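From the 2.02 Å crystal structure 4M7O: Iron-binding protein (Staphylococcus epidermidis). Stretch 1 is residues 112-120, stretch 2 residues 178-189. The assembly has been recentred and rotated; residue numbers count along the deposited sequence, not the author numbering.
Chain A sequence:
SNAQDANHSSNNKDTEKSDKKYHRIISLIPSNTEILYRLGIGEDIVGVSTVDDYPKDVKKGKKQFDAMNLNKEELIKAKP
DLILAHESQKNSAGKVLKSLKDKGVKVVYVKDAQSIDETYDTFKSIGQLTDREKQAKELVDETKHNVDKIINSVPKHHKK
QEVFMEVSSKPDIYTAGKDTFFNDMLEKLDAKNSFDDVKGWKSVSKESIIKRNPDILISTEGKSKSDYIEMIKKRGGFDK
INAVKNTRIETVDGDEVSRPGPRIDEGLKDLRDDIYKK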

# COMPACT_ATOMS: atom_id res chain seq x y z
N ASP A 112 8.71 5.35 -0.40
CA ASP A 112 7.35 4.96 -0.76
C ASP A 112 7.37 3.93 -1.89
O ASP A 112 7.55 4.29 -3.06
CB ASP A 112 6.57 6.20 -1.20
CG ASP A 112 5.08 5.95 -1.34
OD1 ASP A 112 4.58 4.90 -0.87
OD2 ASP A 112 4.39 6.82 -1.90
N ALA A 113 7.20 2.65 -1.57
CA ALA A 113 7.27 1.60 -2.60
C ALA A 113 6.05 1.62 -3.51
O ALA A 113 4.91 1.60 -3.03
CB ALA A 113 7.42 0.23 -1.96
N GLN A 114 6.28 1.66 -4.82
CA GLN A 114 5.18 1.63 -5.78
C GLN A 114 5.20 0.38 -6.66
O GLN A 114 4.64 0.37 -7.75
CB GLN A 114 5.17 2.90 -6.64
CG GLN A 114 4.61 4.14 -5.93
CD GLN A 114 3.15 3.98 -5.48
OE1 GLN A 114 2.25 3.67 -6.28
NE2 GLN A 114 2.91 4.21 -4.18
N SER A 115 5.85 -0.68 -6.17
CA SER A 115 5.84 -1.99 -6.82
C SER A 115 6.18 -3.07 -5.80
O SER A 115 6.56 -2.78 -4.68
CB SER A 115 6.88 -2.04 -7.93
OG SER A 115 8.17 -2.09 -7.36
N ILE A 116 6.04 -4.33 -6.20
CA ILE A 116 6.38 -5.43 -5.30
C ILE A 116 7.89 -5.46 -5.06
O ILE A 116 8.33 -5.62 -3.93
CB ILE A 116 5.88 -6.77 -5.88
CG1 ILE A 116 4.35 -6.78 -5.92
CG2 ILE A 116 6.40 -7.93 -5.07
CD1 ILE A 116 3.77 -7.94 -6.70
N ASP A 117 8.67 -5.30 -6.12
CA ASP A 117 10.12 -5.31 -5.98
C ASP A 117 10.66 -4.17 -5.11
O ASP A 117 11.66 -4.33 -4.42
CB ASP A 117 10.81 -5.32 -7.35
CG ASP A 117 10.87 -6.71 -7.96
OD1 ASP A 117 11.80 -7.47 -7.60
OD2 ASP A 117 9.99 -7.06 -8.78
N GLU A 118 9.98 -3.02 -5.13
CA GLU A 118 10.41 -1.88 -4.34
C GLU A 118 10.07 -2.14 -2.88
O GLU A 118 10.74 -1.67 -1.98
CB GLU A 118 9.74 -0.60 -4.84
CG GLU A 118 10.42 0.01 -6.07
CD GLU A 118 9.60 1.13 -6.69
OE1 GLU A 118 9.64 1.27 -7.94
OE2 GLU A 118 8.92 1.86 -5.94
N THR A 119 9.00 -2.91 -2.66
CA THR A 119 8.64 -3.31 -1.31
C THR A 119 9.75 -4.17 -0.72
O THR A 119 10.17 -3.96 0.42
CB THR A 119 7.31 -4.07 -1.30
OG1 THR A 119 6.27 -3.22 -1.80
CG2 THR A 119 6.96 -4.53 0.12
N TYR A 120 10.23 -5.14 -1.50
CA TYR A 120 11.34 -5.98 -1.10
C TYR A 120 12.54 -5.11 -0.81
O TYR A 120 13.27 -5.36 0.16
CB TYR A 120 11.71 -6.99 -2.20
CG TYR A 120 10.62 -7.98 -2.55
CD1 TYR A 120 9.62 -8.32 -1.64
CD2 TYR A 120 10.60 -8.59 -3.80
CE1 TYR A 120 8.62 -9.25 -1.98
CE2 TYR A 120 9.62 -9.51 -4.14
CZ TYR A 120 8.64 -9.83 -3.24
OH TYR A 120 7.68 -10.75 -3.61
N LYS A 178 0.82 3.56 -15.30
CA LYS A 178 2.12 2.95 -15.01
C LYS A 178 2.81 3.64 -13.85
O LYS A 178 2.41 4.73 -13.43
CB LYS A 178 3.01 3.00 -16.25
CG LYS A 178 2.79 1.85 -17.21
CD LYS A 178 3.72 1.95 -18.41
CE LYS A 178 4.06 0.57 -18.97
NZ LYS A 178 2.84 -0.18 -19.38
N ASP A 179 3.86 3.00 -13.33
CA ASP A 179 4.60 3.49 -12.17
C ASP A 179 3.73 3.59 -10.92
O ASP A 179 3.97 4.42 -10.05
CB ASP A 179 5.25 4.85 -12.44
CG ASP A 179 6.25 4.81 -13.58
OD1 ASP A 179 6.77 3.71 -13.87
OD2 ASP A 179 6.50 5.87 -14.18
N THR A 180 2.71 2.74 -10.82
CA THR A 180 1.90 2.69 -9.61
C THR A 180 1.86 1.28 -9.07
O THR A 180 2.07 0.32 -9.80
CB THR A 180 0.46 3.15 -9.85
OG1 THR A 180 -0.16 2.27 -10.80
CG2 THR A 180 0.41 4.61 -10.35
N PHE A 181 1.57 1.18 -7.77
CA PHE A 181 1.50 -0.11 -7.12
C PHE A 181 0.38 -0.93 -7.72
O PHE A 181 0.56 -2.12 -8.02
CB PHE A 181 1.32 0.06 -5.61
CG PHE A 181 2.00 -1.01 -4.80
CD1 PHE A 181 1.84 -2.34 -5.11
CD2 PHE A 181 2.84 -0.68 -3.76
CE1 PHE A 181 2.47 -3.34 -4.38
CE2 PHE A 181 3.49 -1.67 -3.02
CZ PHE A 181 3.30 -3.00 -3.34
N PHE A 182 -0.77 -0.31 -7.94
CA PHE A 182 -1.88 -1.04 -8.55
C PHE A 182 -1.52 -1.54 -9.94
O PHE A 182 -1.99 -2.60 -10.35
CB PHE A 182 -3.14 -0.19 -8.60
CG PHE A 182 -3.62 0.24 -7.24
CD1 PHE A 182 -3.75 -0.69 -6.22
CD2 PHE A 182 -3.93 1.57 -6.97
CE1 PHE A 182 -4.17 -0.31 -4.95
CE2 PHE A 182 -4.36 1.96 -5.70
CZ PHE A 182 -4.49 1.01 -4.70
N ASN A 183 -0.68 -0.80 -10.67
CA ASN A 183 -0.33 -1.24 -12.02
C ASN A 183 0.62 -2.42 -11.98
O ASN A 183 0.50 -3.34 -12.79
CB ASN A 183 0.27 -0.12 -12.88
CG ASN A 183 0.66 -0.61 -14.26
OD1 ASN A 183 -0.19 -0.74 -15.15
ND2 ASN A 183 1.95 -0.88 -14.45
N ASP A 184 1.56 -2.41 -11.04
CA ASP A 184 2.50 -3.51 -10.93
C ASP A 184 1.78 -4.79 -10.55
O ASP A 184 2.10 -5.88 -11.04
CB ASP A 184 3.62 -3.22 -9.94
CG ASP A 184 4.68 -4.31 -9.92
OD1 ASP A 184 5.11 -4.74 -11.01
OD2 ASP A 184 5.07 -4.74 -8.82
N MSE A 185 0.78 -4.67 -9.68
CA MSE A 185 -0.01 -5.83 -9.27
C MSE A 185 -0.72 -6.44 -10.49
O MSE A 185 -0.64 -7.64 -10.72
CB MSE A 185 -1.00 -5.48 -8.16
CG MSE A 185 -0.33 -5.07 -6.86
SE MSE A 185 -1.63 -4.82 -5.42
CE MSE A 185 -1.45 -2.91 -5.19
N LEU A 186 -1.40 -5.59 -11.26
CA LEU A 186 -2.01 -6.03 -12.51
C LEU A 186 -1.03 -6.78 -13.40
O LEU A 186 -1.36 -7.85 -13.92
CB LEU A 186 -2.57 -4.83 -13.28
CG LEU A 186 -3.79 -4.16 -12.66
CD1 LEU A 186 -4.24 -2.94 -13.50
CD2 LEU A 186 -4.91 -5.17 -12.53
N GLU A 187 0.17 -6.23 -13.58
CA GLU A 187 1.13 -6.85 -14.49
C GLU A 187 1.59 -8.20 -13.96
O GLU A 187 1.79 -9.13 -14.74
CB GLU A 187 2.31 -5.91 -14.76
CG GLU A 187 1.93 -4.64 -15.52
CD GLU A 187 3.14 -3.83 -15.95
OE1 GLU A 187 4.27 -4.18 -15.53
OE2 GLU A 187 2.97 -2.85 -16.70
N LYS A 188 1.74 -8.32 -12.65
CA LYS A 188 2.12 -9.59 -12.04
C LYS A 188 1.01 -10.63 -12.21
O LYS A 188 1.27 -11.82 -12.31
CB LYS A 188 2.45 -9.41 -10.55
CG LYS A 188 3.93 -9.26 -10.26
CD LYS A 188 4.57 -8.25 -11.20
CE LYS A 188 6.07 -8.16 -10.99
NZ LYS A 188 6.65 -7.06 -11.81
N LEU A 189 -0.23 -10.15 -12.26
CA LEU A 189 -1.38 -11.04 -12.39
C LEU A 189 -1.73 -11.28 -13.85
O LEU A 189 -2.76 -11.87 -14.16
CB LEU A 189 -2.58 -10.47 -11.63
CG LEU A 189 -2.36 -10.48 -10.11
CD1 LEU A 189 -3.55 -9.88 -9.38
CD2 LEU A 189 -2.07 -11.89 -9.64
O HOH W 1 -1.08 2.65 -6.56
O HOH W 2 7.40 -5.82 -8.86

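Two helix starts meet here, one beginning at Ile-116 and the other at Phe-181, and together the stretches bury 451 Å². Asp-112 makes no contact. Ala-113 is buried, and its carbonyl O lies at the edge of the Phe-181 ring, 3.2 Å from CD2. Gln-114 comes next, where the two backbones run closest: its CA is 4.3 Å from the CA of Phe-181. Its side chain, m at both chi1 and chi2, folds round so that OE1 accepts a hydrogen bond from Phe-181 N at 3.0 Å. A backbone NH in the first turn of a helix has no carbonyl of its own helix to bind, and the amide oxygen of glutamine serves it well. Water 1 bonds weakly to the same OE1 and accepts from Phe-182 N. Gln-114 O also makes a CA-H...O contact with Phe-181 CA at 3.2 Å.

Ser-115 caps its own helix: OG, with chi1 at p, accepts from Glu-118 N at 3.0 Å. Its CB touches Asp-184 OD2 at 3.4 Å, and its carbonyl carbon sits over one face of the Phe-181 ring. Ile-116 N donates to Asp-184 OD2 at 2.8 Å and 175°, a nearly straight bond. Asp-184 thus gives the first turn of helix 116-120 a charged acceptor, while its OD1 forms a salt bridge with Lys-188 NZ at 2.9 Å. The aliphatic Ile-116 side chain packs CG1 against Phe-181 CE1 at 4.2 Å and CD1 against Lys-188 CG at 3.8 Å.

Asp-117 is exposed and linked through water 2, which accepts from its N and donates to its OD2 and to Asp-184 OD2. Thr-119 points toward stretch 2. Its OG1 donates to Ser-115 O at 2.9 Å and meets the ring edge 3.4 Å from Phe-181 CZ. Phe-181 is the most covered residue of the contact.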